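Local coordinates for protein trehalose-6-phosphate phosphatase (PDB 5DXF) that belongs to glycosyltransferase family 20 as the N-terminal part of a fungal trehalose-phosphatase, and has the two Rossmann-like halves of a GT-B fold, at residues A[331-336]-A[366-371]; A[425-430]-A[454-459]. All coordinates share one frame; numbering follows the deposited sequence.

Contact 1: residues A[331-336]-A[366-371]; sequences KKLIVG and TVVLIQ
Two parallel strands of a Rossmann-like beta-alpha-beta unit lie side by side here, tied by a regular ladder of nearly straight backbone bonds. Lys332, Ile334 and Gly336 turn their peptide groups to the partner strand: Lys332 N gives to Thr366 O (2.7 Å), Lys332 O accepts from Val368 N (2.9 Å), and Ile334 repeats the pattern with Val368 O and Ile370 N. Side chains alternate between the faces. On one, Leu333 lies beside Val368 and points the same way, its CD1 at 3.8 Å from Val368 CB, while the Ile370 side chain crosses it obliquely, CD1 4.0 Å from Leu333 CG. On the other, with CG1 beside the backbone N (chi1 -43°) and the chain extended beyond it, Ile334 crosses Val367 obliquely, CD1 3.8 Å from Val367 CG1. Helix 346-359, the connector of the unit, packs on this second face through Phe353 and Phe356 against Val367. The first face meets helix 415-424, where Val424 touches Leu333. At the far end, Gln371 bends at chi2 (69°), with OE1 bonded to Lys349 NZ and NE2 to Asp338 OD2; the pairing runs on to Val372, and beside Gln371 Gly336 N bonds to Ile370 O at 3.1 Å.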
loop_
_atom_site.group_PDB
_atom_site.type_symbol
_atom_site.label_atom_id
_atom_site.label_comp_id
_atom_site.label_asym_id
_atom_site.label_seq_id
_atom_site.Cartn_x
_atom_site.Cartn_y
_atom_site.Cartn_z
ATOM N N LYS A 331 -25.876 -1.119 18.429
ATOM C CA LYS A 331 -24.973 -0.039 18.037
ATOM C C LYS A 331 -24.475 -0.189 16.601
ATOM O O LYS A 331 -24.388 -1.298 16.075
ATOM C CB LYS A 331 -23.781 0.032 18.997
ATOM C CG LYS A 331 -24.160 0.449 20.406
ATOM C CD LYS A 331 -22.963 0.461 21.339
ATOM C CE LYS A 331 -23.358 0.989 22.706
ATOM N NZ LYS A 331 -23.952 2.350 22.604
ATOM N N LYS A 332 -24.153 0.942 15.976
ATOM C CA LYS A 332 -23.629 0.956 14.613
ATOM C C LYS A 332 -22.108 1.084 14.631
ATOM O O LYS A 332 -21.559 1.939 15.328
ATOM C CB LYS A 332 -24.248 2.102 13.809
ATOM C CG LYS A 332 -25.769 2.052 13.690
ATOM C CD LYS A 332 -26.234 0.913 12.790
ATOM C CE LYS A 332 -27.745 0.945 12.577
ATOM N NZ LYS A 332 -28.225 -0.175 11.713
ATOM N N LEU A 333 -21.432 0.242 13.856
ATOM C CA LEU A 333 -19.975 0.152 13.919
ATOM C C LEU A 333 -19.266 0.702 12.682
ATOM O O LEU A 333 -19.499 0.246 11.561
ATOM C CB LEU A 333 -19.553 -1.303 14.141
ATOM C CG LEU A 333 -19.204 -1.726 15.572
ATOM C CD1 LEU A 333 -19.978 -0.916 16.606
ATOM C CD2 LEU A 333 -19.433 -3.220 15.764
ATOM N N ILE A 334 -18.393 1.682 12.902
ATOM C CA ILE A 334 -17.505 2.175 11.857
ATOM C C ILE A 334 -16.120 1.585 12.100
ATOM O O ILE A 334 -15.546 1.766 13.177
ATOM C CB ILE A 334 -17.432 3.717 11.835
ATOM C CG1 ILE A 334 -18.829 4.319 11.998
ATOM C CG2 ILE A 334 -16.778 4.208 10.552
ATOM C CD1 ILE A 334 -18.874 5.825 11.832
ATOM N N VAL A 335 -15.593 0.871 11.109
ATOM C CA VAL A 335 -14.321 0.171 11.264
ATOM C C VAL A 335 -13.314 0.553 10.185
ATOM O O VAL A 335 -13.624 0.521 8.991
ATOM C CB VAL A 335 -14.522 -1.359 11.237
ATOM C CG1 VAL A 335 -13.181 -2.077 11.348
ATOM C CG2 VAL A 335 -15.453 -1.785 12.356
ATOM N N GLY A 336 -12.108 0.913 10.616
ATOM C CA GLY A 336 -11.033 1.239 9.699
ATOM C C GLY A 336 -9.683 0.801 10.232
ATOM O O GLY A 336 -9.489 0.693 11.444
ATOM N N THR A 366 -25.123 5.639 20.033
ATOM C CA THR A 366 -25.361 4.481 19.174
ATOM C C THR A 366 -24.277 4.218 18.128
ATOM O O THR A 366 -24.267 3.157 17.505
ATOM C CB THR A 366 -26.709 4.611 18.439
ATOM O OG1 THR A 366 -26.833 5.929 17.892
ATOM C CG2 THR A 366 -27.863 4.358 19.396
ATOM N N VAL A 367 -23.371 5.168 17.926
ATOM C CA VAL A 367 -22.317 4.975 16.932
ATOM C C VAL A 367 -20.948 4.816 17.575
ATOM O O VAL A 367 -20.513 5.661 18.356
ATOM C CB VAL A 367 -22.257 6.139 15.931
ATOM C CG1 VAL A 367 -21.228 5.851 14.850
ATOM C CG2 VAL A 367 -23.614 6.360 15.310
ATOM N N VAL A 368 -20.271 3.724 17.235
ATOM C CA VAL A 368 -18.929 3.470 17.738
ATOM C C VAL A 368 -17.924 3.405 16.593
ATOM O O VAL A 368 -18.094 2.634 15.649
ATOM C CB VAL A 368 -18.864 2.161 18.544
ATOM C CG1 VAL A 368 -17.425 1.843 18.921
ATOM C CG2 VAL A 368 -19.740 2.261 19.785
ATOM N N LEU A 369 -16.884 4.229 16.679
ATOM C CA LEU A 369 -15.813 4.227 15.688
ATOM C C LEU A 369 -14.646 3.379 16.184
ATOM O O LEU A 369 -14.040 3.688 17.210
ATOM C CB LEU A 369 -15.350 5.658 15.386
ATOM C CG LEU A 369 -14.308 5.885 14.283
ATOM C CD1 LEU A 369 -14.552 7.209 13.576
ATOM C CD2 LEU A 369 -12.897 5.857 14.847
ATOM N N ILE A 370 -14.337 2.308 15.459
ATOM C CA ILE A 370 -13.206 1.455 15.805
ATOM C C ILE A 370 -12.046 1.691 14.847
ATOM O O ILE A 370 -12.152 1.423 13.649
ATOM C CB ILE A 370 -13.591 -0.039 15.788
ATOM C CG1 ILE A 370 -14.640 -0.322 16.863
ATOM C CG2 ILE A 370 -12.358 -0.911 16.000
ATOM C CD1 ILE A 370 -15.325 -1.657 16.714
ATOM N N GLN A 371 -10.942 2.204 15.384
ATOM C CA GLN A 371 -9.746 2.459 14.591
ATOM C C GLN A 371 -8.572 1.626 15.095
ATOM O O GLN A 371 -8.164 1.750 16.251
ATOM C CB GLN A 371 -9.381 3.948 14.622
ATOM C CG GLN A 371 -8.244 4.328 13.684
ATOM C CD GLN A 371 -8.633 4.216 12.224
ATOM O OE1 GLN A 371 -9.789 4.430 11.860
ATOM N NE2 GLN A 371 -7.668 3.874 11.378
#

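Contact 2: residues A[425-430]-A[454-459]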
loop_
_atom_site.group_PDB
_atom_site.type_symbol
_atom_site.label_atom_id
_atom_site.label_comp_id
_atom_site.label_asym_id
_atom_site.label_seq_id
_atom_site.Cartn_x
_atom_site.Cartn_y
_atom_site.Cartn_z
ATOM N N ALA A 425 -18.599 -4.727 10.487
ATOM C CA ALA A 425 -18.707 -3.295 10.225
ATOM C C ALA A 425 -20.014 -2.903 9.535
ATOM O O ALA A 425 -20.431 -3.534 8.561
ATOM C CB ALA A 425 -17.530 -2.833 9.393
ATOM N N ASP A 426 -20.668 -1.878 10.059
ATOM C CA ASP A 426 -21.817 -1.292 9.411
ATOM C C ASP A 426 -21.377 -0.157 8.492
ATOM O O ASP A 426 -22.142 0.330 7.678
ATOM C CB ASP A 426 -22.812 -0.786 10.454
ATOM C CG ASP A 426 -23.338 -1.896 11.353
ATOM O OD1 ASP A 426 -24.112 -2.753 10.876
ATOM O OD2 ASP A 426 -22.981 -1.904 12.545
ATOM N N LEU A 427 -20.128 0.262 8.643
ATOM C CA LEU A 427 -19.559 1.314 7.815
ATOM C C LEU A 427 -18.061 1.146 7.640
ATOM O O LEU A 427 -17.386 0.628 8.504
ATOM C CB LEU A 427 -19.838 2.678 8.434
ATOM C CG LEU A 427 -20.026 3.869 7.504
ATOM C CD1 LEU A 427 -19.623 5.149 8.192
ATOM C CD2 LEU A 427 -19.256 3.712 6.214
ATOM N N ALA A 428 -17.549 1.608 6.520
ATOM C CA ALA A 428 -16.133 1.713 6.322
ATOM C C ALA A 428 -15.887 3.144 5.912
ATOM O O ALA A 428 -16.622 3.682 5.114
ATOM C CB ALA A 428 -15.678 0.766 5.243
ATOM N N LEU A 429 -14.872 3.769 6.483
ATOM C CA LEU A 429 -14.543 5.149 6.130
ATOM C C LEU A 429 -13.061 5.278 5.791
ATOM O O LEU A 429 -12.198 5.079 6.645
ATOM C CB LEU A 429 -14.918 6.112 7.267
ATOM C CG LEU A 429 -14.741 7.618 7.032
ATOM C CD1 LEU A 429 -15.299 8.018 5.674
ATOM C CD2 LEU A 429 -15.410 8.420 8.147
ATOM N N ILE A 430 -12.775 5.601 4.533
ATOM C CA ILE A 430 -11.401 5.838 4.099
ATOM C C ILE A 430 -11.215 7.318 3.786
ATOM O O ILE A 430 -11.907 7.862 2.926
ATOM C CB ILE A 430 -11.037 4.989 2.862
ATOM C CG1 ILE A 430 -11.372 3.515 3.105
ATOM C CG2 ILE A 430 -9.572 5.166 2.494
ATOM C CD1 ILE A 430 -10.741 2.945 4.356
ATOM N N PRO A 454 -22.115 -0.098 3.670
ATOM C CA PRO A 454 -21.577 0.964 2.809
ATOM C C PRO A 454 -20.112 1.339 3.054
ATOM O O PRO A 454 -19.579 1.285 4.175
ATOM C CB PRO A 454 -22.485 2.161 3.124
ATOM C CG PRO A 454 -23.029 1.887 4.470
ATOM C CD PRO A 454 -23.206 0.399 4.528
ATOM N N LEU A 455 -19.470 1.730 1.957
ATOM C CA LEU A 455 -18.100 2.211 1.969
ATOM C C LEU A 455 -18.051 3.672 1.540
ATOM O O LEU A 455 -18.569 4.038 0.483
ATOM C CB LEU A 455 -17.226 1.364 1.045
ATOM C CG LEU A 455 -15.877 1.980 0.670
ATOM C CD1 LEU A 455 -14.948 2.017 1.874
ATOM C CD2 LEU A 455 -15.240 1.232 -0.490
ATOM N N ILE A 456 -17.439 4.506 2.372
ATOM C CA ILE A 456 -17.211 5.900 2.024
ATOM C C ILE A 456 -15.735 6.098 1.700
ATOM O O ILE A 456 -14.855 5.705 2.474
ATOM C CB ILE A 456 -17.638 6.852 3.153
ATOM C CG1 ILE A 456 -19.080 6.567 3.569
ATOM C CG2 ILE A 456 -17.494 8.299 2.707
ATOM C CD1 ILE A 456 -19.618 7.541 4.595
ATOM N N LEU A 457 -15.476 6.705 0.547
ATOM C CA LEU A 457 -14.133 6.769 -0.006
ATOM C C LEU A 457 -13.688 8.204 -0.260
ATOM O O LEU A 457 -14.435 9.014 -0.814
ATOM C CB LEU A 457 -14.065 5.956 -1.303
ATOM C CG LEU A 457 -12.788 5.157 -1.552
ATOM C CD1 LEU A 457 -12.504 4.272 -0.356
ATOM C CD2 LEU A 457 -12.915 4.320 -2.816
ATOM N N SER A 458 -12.467 8.514 0.163
ATOM C CA SER A 458 -11.868 9.811 -0.114
ATOM C C SER A 458 -11.614 9.903 -1.608
ATOM O O SER A 458 -11.217 8.921 -2.234
ATOM C CB SER A 458 -10.567 9.999 0.673
ATOM O OG SER A 458 -9.862 11.149 0.239
ATOM N N GLU A 459 -11.859 11.070 -2.191
ATOM C CA GLU A 459 -11.663 11.239 -3.624
ATOM C C GLU A 459 -10.180 11.348 -3.962
ATOM O O GLU A 459 -9.791 11.280 -5.129
ATOM C CB GLU A 459 -12.412 12.471 -4.127
ATOM C CG GLU A 459 -11.932 13.777 -3.522
ATOM C CD GLU A 459 -12.779 14.955 -3.951
ATOM O OE1 GLU A 459 -14.008 14.782 -4.093
ATOM O OE2 GLU A 459 -12.218 16.052 -4.153
#
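Ile456 spreads its two branches over a pair of leucines from the adjoining strand. With CG1 beside its backbone N (chi1 -53°) and CG2 anti to it, it offers CG1 to Leu427 CD2 at 3.9 Å. Its CB and CG2 meet the other leucine, Ile456 CB lying 3.6 Å from Leu429 CD1. Leu429, its CG anti to the backbone N (chi1 -175°), turns CD1 to the isoleucine. Both leucines cross the isoleucine obliquely, so the packing interlocks branches and does not run flank to flank. The reverse face is arranged differently. There Ile430 and Leu457 lie side by side and point the same way, Leu457 CD1 resting 3.6 Å from Ile430 CB, and Leu455 CD1 reaches over to the methyl of Ala428, where Leu455 CD1 and Ala428 CB are 3.7 Å apart.

Between the two faces the parallel backbones are joined through Ala428 and Ile430. Ala428 N gives to Pro454 O, and Ala428 O receives Ile456 N at 3.0 Å from above the carbonyl plane. Ile430 N then bonds to Ile456 O at 2.9 Å, almost straight (174°), whereas the last bond, from Ser458 N to Ile430 O, is weak. Ser458 is also held through its hydroxyl, which bonds to Ser432 O and Phe460 N.

This is a beta-alpha-beta unit whose connecting helix 439-447 places Phe444 against Ala428 and Leu455. Helix 478-489 packs on Leu429 and Ile456 from the other face, and strand 471-473 pairs with the outer edge of strand 455-458.

In the fold
Followed from the N terminus, the chain first closes contact 1, bringing 366-371 back beside 331-336 after helix 346-359. It then lays down strand 406-409 next to 367-374, passes through helix 415-424, and opens contact 2, which closes around helix 439-447. The two loops are in series and neither nest nor cross. They meet where the start of 425-430, at Asp426 and Leu427, reaches the edge of 331-336 turned away from 366-371: Leu333 O and Asp426 N, 2.9 Å apart, probably bond. Read through this junction, the order 406-409, 367-374, 332-339, 428-430, 455-458, 471-473 is consistent with the 3-2-1-4-5-6 order of a Rossmann-like domain.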